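Side-chain contacts in DsbA-like disulfide oxidoreductase (PDB 6EEZ), which is a trimer-forming thiol-disulfide exchange protein of the DsbA family that acts as a disulfide isomerase: residues A[108-111]-A[112-116]; A[162-166]-A[167-171]. All coordinates share one frame; numbering follows the deposited sequence.

Interaction 1 of 2, residues A[108-111]-A[112-116]; sequences GEFS and DESIL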
loop_
_atom_site.group_PDB
_atom_site.type_symbol
_atom_site.label_atom_id
_atom_site.label_comp_id
_atom_site.label_asym_id
_atom_site.label_seq_id
_atom_site.Cartn_x
_atom_site.Cartn_y
_atom_site.Cartn_z
ATOM N N GLY A 108 16.583 8.239 4.458
ATOM C CA GLY A 108 16.696 9.521 3.766
ATOM C C GLY A 108 15.761 9.650 2.564
ATOM O O GLY A 108 14.977 8.745 2.293
ATOM N N GLU A 109 15.842 10.772 1.844
ATOM C CA GLU A 109 15.046 10.980 0.627
ATOM C C GLU A 109 15.535 10.143 -0.552
ATOM O O GLU A 109 16.741 9.914 -0.722
ATOM C CB GLU A 109 15.050 12.460 0.219
ATOM C CG GLU A 109 13.837 13.235 0.723
ATOM C CD GLU A 109 13.709 14.610 0.090
ATOM O OE1 GLU A 109 14.449 14.905 -0.878
ATOM O OE2 GLU A 109 12.856 15.394 0.570
ATOM N N PHE A 110 14.595 9.696 -1.380
ATOM C CA PHE A 110 14.942 8.831 -2.497
ATOM C C PHE A 110 15.699 9.602 -3.580
ATOM O O PHE A 110 15.501 10.807 -3.775
ATOM C CB PHE A 110 13.692 8.172 -3.096
ATOM C CG PHE A 110 12.918 7.341 -2.115
ATOM C CD1 PHE A 110 13.436 6.139 -1.655
ATOM C CD2 PHE A 110 11.679 7.763 -1.645
ATOM C CE1 PHE A 110 12.746 5.373 -0.744
ATOM C CE2 PHE A 110 10.975 6.998 -0.738
ATOM C CZ PHE A 110 11.505 5.790 -0.291
ATOM N N SER A 111 16.584 8.879 -4.252
ATOM C CA SER A 111 17.259 9.338 -5.456
ATOM C C SER A 111 17.231 8.181 -6.453
ATOM O O SER A 111 16.951 7.043 -6.067
ATOM C CB SER A 111 18.696 9.769 -5.161
ATOM O OG SER A 111 19.403 8.742 -4.502
ATOM N N ASP A 112 17.494 8.471 -7.724
ATOM C CA ASP A 112 17.455 7.451 -8.762
ATOM C C ASP A 112 18.330 6.289 -8.344
ATOM O O ASP A 112 17.954 5.121 -8.476
ATOM C CB ASP A 112 17.944 8.006 -10.099
ATOM C CG ASP A 112 17.045 9.087 -10.657
ATOM O OD1 ASP A 112 16.113 9.538 -9.960
ATOM O OD2 ASP A 112 17.288 9.499 -11.805
ATOM N N GLU A 113 19.491 6.639 -7.804
ATOM C CA GLU A 113 20.531 5.674 -7.493
ATOM C C GLU A 113 20.107 4.782 -6.329
ATOM O O GLU A 113 20.195 3.559 -6.413
ATOM C CB GLU A 113 21.847 6.395 -7.160
ATOM C CG GLU A 113 22.287 7.458 -8.191
ATOM C CD GLU A 113 21.770 8.870 -7.878
ATOM O OE1 GLU A 113 22.601 9.758 -7.564
ATOM O OE2 GLU A 113 20.544 9.100 -7.959
ATOM N N SER A 114 19.640 5.406 -5.252
ATOM C CA SER A 114 19.253 4.683 -4.048
ATOM C C SER A 114 18.104 3.709 -4.321
ATOM O O SER A 114 18.035 2.640 -3.711
ATOM C CB SER A 114 18.845 5.660 -2.949
ATOM O OG SER A 114 17.590 6.243 -3.257
ATOM N N ILE A 115 17.202 4.089 -5.228
ATOM C CA ILE A 115 16.130 3.201 -5.665
ATOM C C ILE A 115 16.709 1.984 -6.400
ATOM O O ILE A 115 16.213 0.876 -6.223
ATOM C CB ILE A 115 15.106 3.937 -6.578
ATOM C CG1 ILE A 115 14.270 4.914 -5.749
ATOM C CG2 ILE A 115 14.166 2.943 -7.278
ATOM C CD1 ILE A 115 13.306 5.759 -6.558
ATOM N N LEU A 116 17.748 2.180 -7.214
ATOM C CA LEU A 116 18.422 1.046 -7.876
ATOM C C LEU A 116 19.149 0.150 -6.880
ATOM O O LEU A 116 19.092 -1.070 -6.990
ATOM C CB LEU A 116 19.425 1.518 -8.935
ATOM C CG LEU A 116 18.867 2.095 -10.243
ATOM C CD1 LEU A 116 20.014 2.421 -11.208
ATOM C CD2 LEU A 116 17.879 1.151 -10.905
#
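S111 meets the first turn of helix 112-121 through both its carbonyl oxygen and its hydroxyl. The carbonyl O takes two donors: the backbone N of I115 at 3.1 Å, on a nearly straight bond with 164° at the hydrogen, and OG of S114 at 3.0 Å. The hydroxyl comes from the flank of the carbonyl, its C=O...OG angle 119° and its oxygen tilted off the carbonyl plane, whereas the I115 amide lies almost in line with the C=O. S114 can reach back because its OG sits between its own backbone N and carbonyl carbon (chi1 72°). The same hydroxyl is weakly hydrogen-bonded to H106 NE2.

In turn S111 OG accepts a weak bond from S114 N at 3.4 Å. This is the capping bond: a side-chain oxygen reaching a backbone N-H of the first turn, where the helix has no preceding turn to supply carbonyls. Beside it, E113 bends at chi2 and brings OE2 to 3.4 Å from S111 CB. D112 turns its carboxylate to K80, a salt bridge to helix 76-91.

Packing is lighter. CD1 of I115 rests 4.2 Å from F110 CB, and S114 OG lies at the edge of the F110 ring. F110 also touches A77, A81 and Y43-S44, next to the C45-C48 disulfide. S111 is thus a serine N-cap, starting a helix of the inserted helical domain characteristic of DsbA proteins.

Interaction 2 of 2, residues A[162-166]-A[167-171]; sequences LIIGD and SLFVG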
loop_
_atom_site.group_PDB
_atom_site.type_symbol
_atom_site.label_atom_id
_atom_site.label_comp_id
_atom_site.label_asym_id
_atom_site.label_seq_id
_atom_site.Cartn_x
_atom_site.Cartn_y
_atom_site.Cartn_z
ATOM N N LEU A 162 -5.609 2.854 6.805
ATOM C CA LEU A 162 -5.875 1.453 6.549
ATOM C C LEU A 162 -7.361 1.111 6.687
ATOM O O LEU A 162 -8.024 1.408 7.689
ATOM C CB LEU A 162 -5.038 0.596 7.504
ATOM C CG LEU A 162 -5.147 -0.929 7.428
ATOM C CD1 LEU A 162 -4.677 -1.405 6.071
ATOM C CD2 LEU A 162 -4.320 -1.590 8.526
ATOM N N ILE A 163 -7.871 0.483 5.644
ATOM C CA ILE A 163 -9.212 -0.054 5.637
ATOM C C ILE A 163 -9.178 -1.522 5.960
ATOM O O ILE A 163 -8.475 -2.283 5.312
ATOM C CB ILE A 163 -9.878 0.132 4.268
ATOM C CG1 ILE A 163 -9.963 1.610 3.926
ATOM C CG2 ILE A 163 -11.263 -0.537 4.244
ATOM C CD1 ILE A 163 -10.489 1.853 2.510
ATOM N N ILE A 164 -9.941 -1.923 6.961
ATOM C CA ILE A 164 -10.217 -3.341 7.181
ATOM C C ILE A 164 -11.725 -3.532 7.290
ATOM O O ILE A 164 -12.347 -2.989 8.193
ATOM C CB ILE A 164 -9.561 -3.871 8.470
ATOM C CG1 ILE A 164 -8.064 -3.532 8.515
ATOM C CG2 ILE A 164 -9.793 -5.349 8.597
ATOM C CD1 ILE A 164 -7.385 -3.896 9.870
ATOM N N GLY A 165 -12.291 -4.339 6.398
ATOM C CA GLY A 165 -13.709 -4.623 6.428
ATOM C C GLY A 165 -14.505 -3.340 6.181
ATOM O O GLY A 165 -14.367 -2.735 5.119
ATOM N N ASP A 166 -15.288 -2.911 7.171
ATOM C CA ASP A 166 -16.098 -1.698 7.053
ATOM C C ASP A 166 -15.535 -0.563 7.896
ATOM O O ASP A 166 -16.227 0.437 8.140
ATOM C CB ASP A 166 -17.553 -1.980 7.461
ATOM C CG ASP A 166 -17.676 -2.522 8.871
ATOM O OD1 ASP A 166 -16.630 -2.814 9.499
ATOM O OD2 ASP A 166 -18.829 -2.680 9.348
ATOM N N SER A 167 -14.277 -0.716 8.306
ATOM C CA SER A 167 -13.595 0.245 9.163
ATOM C C SER A 167 -12.407 0.935 8.505
ATOM O O SER A 167 -11.750 0.391 7.626
ATOM C CB SER A 167 -13.115 -0.449 10.430
ATOM O OG SER A 167 -14.218 -0.935 11.174
ATOM N N LEU A 168 -12.113 2.143 8.957
ATOM C CA LEU A 168 -11.022 2.899 8.373
ATOM C C LEU A 168 -10.217 3.467 9.518
ATOM O O LEU A 168 -10.743 4.206 10.347
ATOM C CB LEU A 168 -11.558 3.981 7.420
ATOM C CG LEU A 168 -10.572 4.615 6.424
ATOM C CD1 LEU A 168 -11.290 5.260 5.238
ATOM C CD2 LEU A 168 -9.771 5.617 7.129
ATOM N N PHE A 169 -8.946 3.054 9.566
ATOM C CA PHE A 169 -7.995 3.459 10.607
ATOM C C PHE A 169 -7.001 4.470 10.049
ATOM O O PHE A 169 -6.363 4.207 9.045
ATOM C CB PHE A 169 -7.253 2.240 11.148
ATOM C CG PHE A 169 -8.152 1.223 11.787
ATOM C CD1 PHE A 169 -8.543 1.356 13.109
ATOM C CD2 PHE A 169 -8.616 0.150 11.059
ATOM C CE1 PHE A 169 -9.370 0.428 13.694
ATOM C CE2 PHE A 169 -9.445 -0.785 11.640
ATOM C CZ PHE A 169 -9.821 -0.644 12.963
ATOM N N VAL A 170 -6.891 5.628 10.686
ATOM C CA VAL A 170 -6.089 6.733 10.152
ATOM C C VAL A 170 -4.799 6.923 10.986
ATOM O O VAL A 170 -4.846 6.956 12.211
ATOM C CB VAL A 170 -6.901 8.075 10.138
ATOM C CG1 VAL A 170 -6.102 9.162 9.462
ATOM C CG2 VAL A 170 -8.240 7.918 9.413
ATOM N N GLY A 171 -3.656 7.053 10.325
ATOM C CA GLY A 171 -2.405 7.317 11.027
ATOM C C GLY A 171 -1.725 6.050 11.557
ATOM O O GLY A 171 -1.983 4.953 11.072
#
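Four backbone hydrogen bonds tie L162-I164 to S167-F169 in a tight antiparallel hairpin. L162 and F169 form one hydrogen-bonded pair: L162 N gives to F169 O at 2.7 Å, and F169 N returns a bond of 2.7 Å to L162 O that is almost straight (177°). I164 and S167 form the other, with longer and more bent bonds, S167 N approaching I164 O from above the carbonyl plane, 43° out of it. The CA atoms of the non-hydrogen-bonded pair I163-L168 make CA-H...O contacts, I163 CA lying 3.3 Å from S167 O. G165-D166 make a type II' turn, and the positive phi of G165 suits a glycine.

Apolar contacts occur on both faces. CG1 of I163 lies 4.0 Å from CG of L168, the two side chains crossing at a slant. On the other face the I164 CD1 methyl reaches F169 CE2 at 4.1 Å, while L162 O lies near the ring plane at its edge. F169 CG stands beside its backbone N (chi1 -61°), which sends the ring back along the hairpin to I164.

At the turn, K181 NZ of helix 175-185 salt-bridges D166 OD1 and hydrogen-bonds S167 OG. That helix also covers L162, I164 and F169, and helix 3-15 covers I163 and L168. Strand 36-41 lies on the other side of 161-164, with I163 bonded to V38, and 167-170 is an outermost strand of the sheet within this chain.

Interaction 1 comes first along the chain and is complete before interaction 2 begins. The two do not touch: their centres are 30 Å apart, their nearest atoms about 18 Å, and they lie on opposite sides of the chain's centre. Residues 108-116 belong to the helical insertion, where a loop after helix 96-105 leads into helix 112-121. Residues 162-171 instead form the hairpin that closes one side of the five-stranded sheet. One contact therefore belongs to the helical part and the other to the thioredoxin-type core, two parts that DsbA proteins combine around a CxxC site. Interaction 1 approaches that region through F110; interaction 2 builds the edge of the sheet, its G171 bonded to P160.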